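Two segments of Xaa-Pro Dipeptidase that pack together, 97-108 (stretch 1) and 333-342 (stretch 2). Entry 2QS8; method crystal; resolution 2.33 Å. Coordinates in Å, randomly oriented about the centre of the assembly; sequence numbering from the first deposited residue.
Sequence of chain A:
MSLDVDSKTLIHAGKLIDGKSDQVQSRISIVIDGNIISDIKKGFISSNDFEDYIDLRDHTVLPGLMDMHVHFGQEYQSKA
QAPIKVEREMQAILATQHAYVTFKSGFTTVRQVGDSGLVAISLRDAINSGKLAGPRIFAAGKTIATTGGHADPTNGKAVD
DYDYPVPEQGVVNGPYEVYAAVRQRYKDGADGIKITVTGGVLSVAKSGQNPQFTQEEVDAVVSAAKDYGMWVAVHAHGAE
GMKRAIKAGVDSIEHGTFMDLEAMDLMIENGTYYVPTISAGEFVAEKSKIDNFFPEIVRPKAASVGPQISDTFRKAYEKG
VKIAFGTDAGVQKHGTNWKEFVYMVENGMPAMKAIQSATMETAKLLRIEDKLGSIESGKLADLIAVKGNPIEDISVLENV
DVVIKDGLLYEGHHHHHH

Stretch 1 97-108: QHAYVTFKSGFT
Stretch 2, residues 333-342: KHGTNWKEFV

The contact is most unusual in having two histidines in an offset stack at one end and no direct hydrogen bond assigned between the stretches; a water supplies the polar link. The rings of His 98 and His 334 have centroids 4.3 Å apart and planes inclined by 25°, with His 98 CG 3.3 Å from His 334 CD2. Both side chains adopt chi1 m, with chi2 at 164° for His 98 and -78° for His 334. The His 98 CB also lies over the face of the His 334 ring, 3.8 Å from its centroid. Histidine suits both places because its flat ring can stack while one ring nitrogen of each still bonds: His 98 ND1 and His 334 NE2 are hydrogen-bonded elsewhere in the structure.

Stretch 1 is helical from 97 to 104. Gly 106 ends it in a Schellman motif, at phi/psi 115/-8, where a side chain would be jammed against the preceding carbonyl; Gly 106 N bonds to Phe 103 O (3.0 Å) and Phe 107 N to Thr 102 O (3.2 Å). Stretch 2 opens with a type II turn from Lys 333 to Thr 336 and ends in a helix that includes 340 to 342. In register, His 334 CA lies 5.7 Å from His 98 CA, and Gly 335 CA 4.6 Å from Thr 102 CA.

Gly 335, at 102/-11, has the positive phi that its turn position favours. Lacking a side chain, it also admits close packing: a CB there would come 3.6 Å from Val 101 CG2. Val 101 (chi1 m) instead sets CG2 3.8 Å from His 334 O. Thr 102 (chi1 m) turns its hydroxyl back to its own helix, OG1 donating to His 98 O at 2.8 Å, and packs OG1 3.9 Å from His 334 CB. Ser 105 (chi1 p) likewise donates from OG to Thr 102 O at 2.8 Å, yet its OG also accepts from water 1 at 3.2 Å. That water accepts from Trp 338 N at 2.6 Å and donates weakly to Gly 335 O at 3.4 Å, bridging the stretches through a small hydroxyl and backbone groups.

Beyond the helix end, Phe 107 (chi1 m, chi2 75°) points toward stretch 2. Its CE1 lies 3.6 Å from Asn 337 CB, and its CZ 4.0 Å from Phe 341 CE2, Phe 341 being chi1 m with chi2 -58°. Large apolar rings suit this buried end. Altogether the stretches bury 409 Å², both sides summed.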

# COMPACT_ATOMS: atom_id res chain seq x y z
N GLN A 97 -22.38 31.41 12.90
CA GLN A 97 -23.73 31.94 12.65
C GLN A 97 -24.73 30.84 12.29
O GLN A 97 -25.87 30.85 12.74
CB GLN A 97 -23.71 33.00 11.54
CG GLN A 97 -22.73 34.12 11.81
CD GLN A 97 -22.92 34.73 13.20
OE1 GLN A 97 -23.94 35.37 13.47
NE2 GLN A 97 -21.94 34.53 14.08
N HIS A 98 -24.29 29.90 11.46
CA HIS A 98 -25.14 28.81 11.05
C HIS A 98 -25.59 28.00 12.26
O HIS A 98 -26.75 27.62 12.37
CB HIS A 98 -24.40 27.89 10.07
CG HIS A 98 -24.07 28.55 8.77
ND1 HIS A 98 -23.13 28.03 7.89
CD2 HIS A 98 -24.58 29.64 8.17
CE1 HIS A 98 -23.09 28.78 6.81
NE2 HIS A 98 -23.95 29.77 6.95
N ALA A 99 -24.66 27.77 13.18
CA ALA A 99 -24.95 26.99 14.37
C ALA A 99 -25.90 27.74 15.29
O ALA A 99 -26.84 27.17 15.82
CB ALA A 99 -23.67 26.67 15.12
N TYR A 100 -25.65 29.03 15.47
CA TYR A 100 -26.49 29.82 16.34
C TYR A 100 -27.95 29.91 15.86
O TYR A 100 -28.87 29.75 16.67
CB TYR A 100 -25.92 31.22 16.51
CG TYR A 100 -26.70 32.01 17.52
CD1 TYR A 100 -26.74 31.61 18.86
CD2 TYR A 100 -27.46 33.11 17.13
CE1 TYR A 100 -27.53 32.28 19.78
CE2 TYR A 100 -28.26 33.79 18.05
CZ TYR A 100 -28.29 33.37 19.37
OH TYR A 100 -29.08 34.04 20.28
N VAL A 101 -28.17 30.16 14.58
CA VAL A 101 -29.54 30.26 14.09
C VAL A 101 -30.27 28.91 14.17
O VAL A 101 -31.49 28.87 14.34
CB VAL A 101 -29.61 30.77 12.62
CG1 VAL A 101 -28.93 32.13 12.50
CG2 VAL A 101 -28.99 29.76 11.67
N THR A 102 -29.51 27.83 14.06
CA THR A 102 -30.09 26.49 14.12
C THR A 102 -30.48 26.20 15.56
O THR A 102 -31.53 25.60 15.83
CB THR A 102 -29.07 25.43 13.64
OG1 THR A 102 -28.74 25.67 12.26
CG2 THR A 102 -29.67 24.04 13.77
N PHE A 103 -29.63 26.63 16.47
CA PHE A 103 -29.82 26.45 17.90
C PHE A 103 -31.02 27.28 18.34
O PHE A 103 -31.89 26.79 19.04
CB PHE A 103 -28.54 26.89 18.62
CG PHE A 103 -28.63 26.87 20.12
CD1 PHE A 103 -28.93 25.69 20.80
CD2 PHE A 103 -28.37 28.02 20.86
CE1 PHE A 103 -28.97 25.67 22.20
CE2 PHE A 103 -28.41 28.00 22.25
CZ PHE A 103 -28.71 26.82 22.92
N LYS A 104 -31.06 28.53 17.88
CA LYS A 104 -32.15 29.43 18.22
C LYS A 104 -33.50 28.96 17.67
O LYS A 104 -34.54 29.33 18.18
CB LYS A 104 -31.83 30.83 17.72
CG LYS A 104 -32.95 31.85 17.85
CD LYS A 104 -32.57 33.17 17.18
CE LYS A 104 -33.71 34.18 17.20
NZ LYS A 104 -33.35 35.45 16.47
N SER A 105 -33.48 28.14 16.62
CA SER A 105 -34.73 27.66 16.05
C SER A 105 -35.27 26.44 16.82
O SER A 105 -36.32 25.89 16.47
CB SER A 105 -34.55 27.31 14.57
OG SER A 105 -33.87 26.07 14.40
N GLY A 106 -34.56 26.02 17.85
CA GLY A 106 -35.01 24.89 18.64
C GLY A 106 -34.15 23.63 18.62
O GLY A 106 -34.43 22.70 19.38
N PHE A 107 -33.13 23.57 17.78
CA PHE A 107 -32.28 22.39 17.74
C PHE A 107 -31.07 22.54 18.66
O PHE A 107 -30.11 23.24 18.34
CB PHE A 107 -31.86 22.07 16.30
CG PHE A 107 -33.00 21.61 15.45
CD1 PHE A 107 -33.95 22.51 14.98
CD2 PHE A 107 -33.17 20.26 15.16
CE1 PHE A 107 -35.05 22.07 14.24
CE2 PHE A 107 -34.26 19.82 14.43
CZ PHE A 107 -35.20 20.72 13.97
N THR A 108 -31.16 21.88 19.81
CA THR A 108 -30.13 21.92 20.83
C THR A 108 -29.00 20.92 20.62
O THR A 108 -27.93 21.04 21.21
CB THR A 108 -30.78 21.70 22.22
OG1 THR A 108 -31.61 20.53 22.18
CG2 THR A 108 -31.61 22.92 22.62
N LYS A 333 -30.87 26.75 3.27
CA LYS A 333 -30.41 27.64 4.33
C LYS A 333 -30.52 27.02 5.73
O LYS A 333 -31.45 26.25 6.01
CB LYS A 333 -31.22 28.94 4.32
CG LYS A 333 -30.98 29.85 3.12
CD LYS A 333 -29.81 30.79 3.38
CE LYS A 333 -30.06 32.18 2.82
NZ LYS A 333 -30.38 32.17 1.37
N HIS A 334 -29.58 27.36 6.60
CA HIS A 334 -29.58 26.86 7.97
C HIS A 334 -30.67 27.63 8.70
O HIS A 334 -30.86 28.83 8.45
CB HIS A 334 -28.23 27.13 8.66
CG HIS A 334 -27.13 26.24 8.18
ND1 HIS A 334 -27.00 24.93 8.59
CD2 HIS A 334 -26.14 26.45 7.28
CE1 HIS A 334 -25.98 24.37 7.95
NE2 HIS A 334 -25.44 25.27 7.15
N GLY A 335 -31.39 26.96 9.60
CA GLY A 335 -32.45 27.63 10.32
C GLY A 335 -33.83 27.29 9.78
O GLY A 335 -34.85 27.62 10.39
N THR A 336 -33.88 26.64 8.63
CA THR A 336 -35.16 26.26 8.04
C THR A 336 -35.39 24.77 8.30
O THR A 336 -36.22 24.12 7.66
CB THR A 336 -35.16 26.53 6.51
OG1 THR A 336 -34.18 25.70 5.88
CG2 THR A 336 -34.86 28.01 6.24
N ASN A 337 -34.64 24.24 9.26
CA ASN A 337 -34.71 22.83 9.62
C ASN A 337 -36.14 22.34 9.86
O ASN A 337 -36.50 21.22 9.49
CB ASN A 337 -33.86 22.57 10.86
CG ASN A 337 -32.44 23.13 10.74
OD1 ASN A 337 -31.47 22.38 10.64
ND2 ASN A 337 -32.33 24.45 10.75
N TRP A 338 -36.95 23.20 10.48
CA TRP A 338 -38.34 22.84 10.79
C TRP A 338 -39.17 22.32 9.62
O TRP A 338 -40.05 21.48 9.81
CB TRP A 338 -39.06 24.03 11.43
CG TRP A 338 -39.18 25.21 10.52
CD1 TRP A 338 -38.28 26.22 10.35
CD2 TRP A 338 -40.26 25.49 9.62
NE1 TRP A 338 -38.73 27.11 9.41
CE2 TRP A 338 -39.94 26.69 8.94
CE3 TRP A 338 -41.47 24.85 9.32
CZ2 TRP A 338 -40.79 27.26 7.98
CZ3 TRP A 338 -42.31 25.41 8.36
CH2 TRP A 338 -41.96 26.61 7.71
N LYS A 339 -38.90 22.82 8.41
CA LYS A 339 -39.64 22.41 7.22
C LYS A 339 -39.62 20.90 7.02
O LYS A 339 -40.55 20.33 6.44
CB LYS A 339 -39.08 23.09 5.98
CG LYS A 339 -39.18 24.60 6.03
CD LYS A 339 -38.64 25.22 4.75
CE LYS A 339 -38.66 26.74 4.82
NZ LYS A 339 -38.21 27.32 3.53
N GLU A 340 -38.56 20.25 7.51
CA GLU A 340 -38.42 18.80 7.40
C GLU A 340 -39.61 18.09 8.06
O GLU A 340 -40.07 17.04 7.58
CB GLU A 340 -37.11 18.36 8.05
CG GLU A 340 -36.76 16.87 7.93
CD GLU A 340 -36.44 16.43 6.50
OE1 GLU A 340 -36.28 17.29 5.61
OE2 GLU A 340 -36.35 15.20 6.27
N PHE A 341 -40.11 18.65 9.17
CA PHE A 341 -41.25 18.08 9.88
C PHE A 341 -42.47 18.09 8.98
O PHE A 341 -43.17 17.08 8.84
CB PHE A 341 -41.57 18.89 11.14
CG PHE A 341 -40.60 18.70 12.27
CD1 PHE A 341 -40.36 17.44 12.80
CD2 PHE A 341 -39.91 19.79 12.79
CE1 PHE A 341 -39.45 17.28 13.83
CE2 PHE A 341 -39.00 19.63 13.82
CZ PHE A 341 -38.77 18.37 14.34
N VAL A 342 -42.74 19.24 8.36
CA VAL A 342 -43.88 19.37 7.48
C VAL A 342 -43.81 18.38 6.32
O VAL A 342 -44.83 17.84 5.88
CB VAL A 342 -43.98 20.80 6.93
CG1 VAL A 342 -45.28 20.95 6.13
CG2 VAL A 342 -43.89 21.80 8.06
O HOH W 1 -35.85 24.92 12.12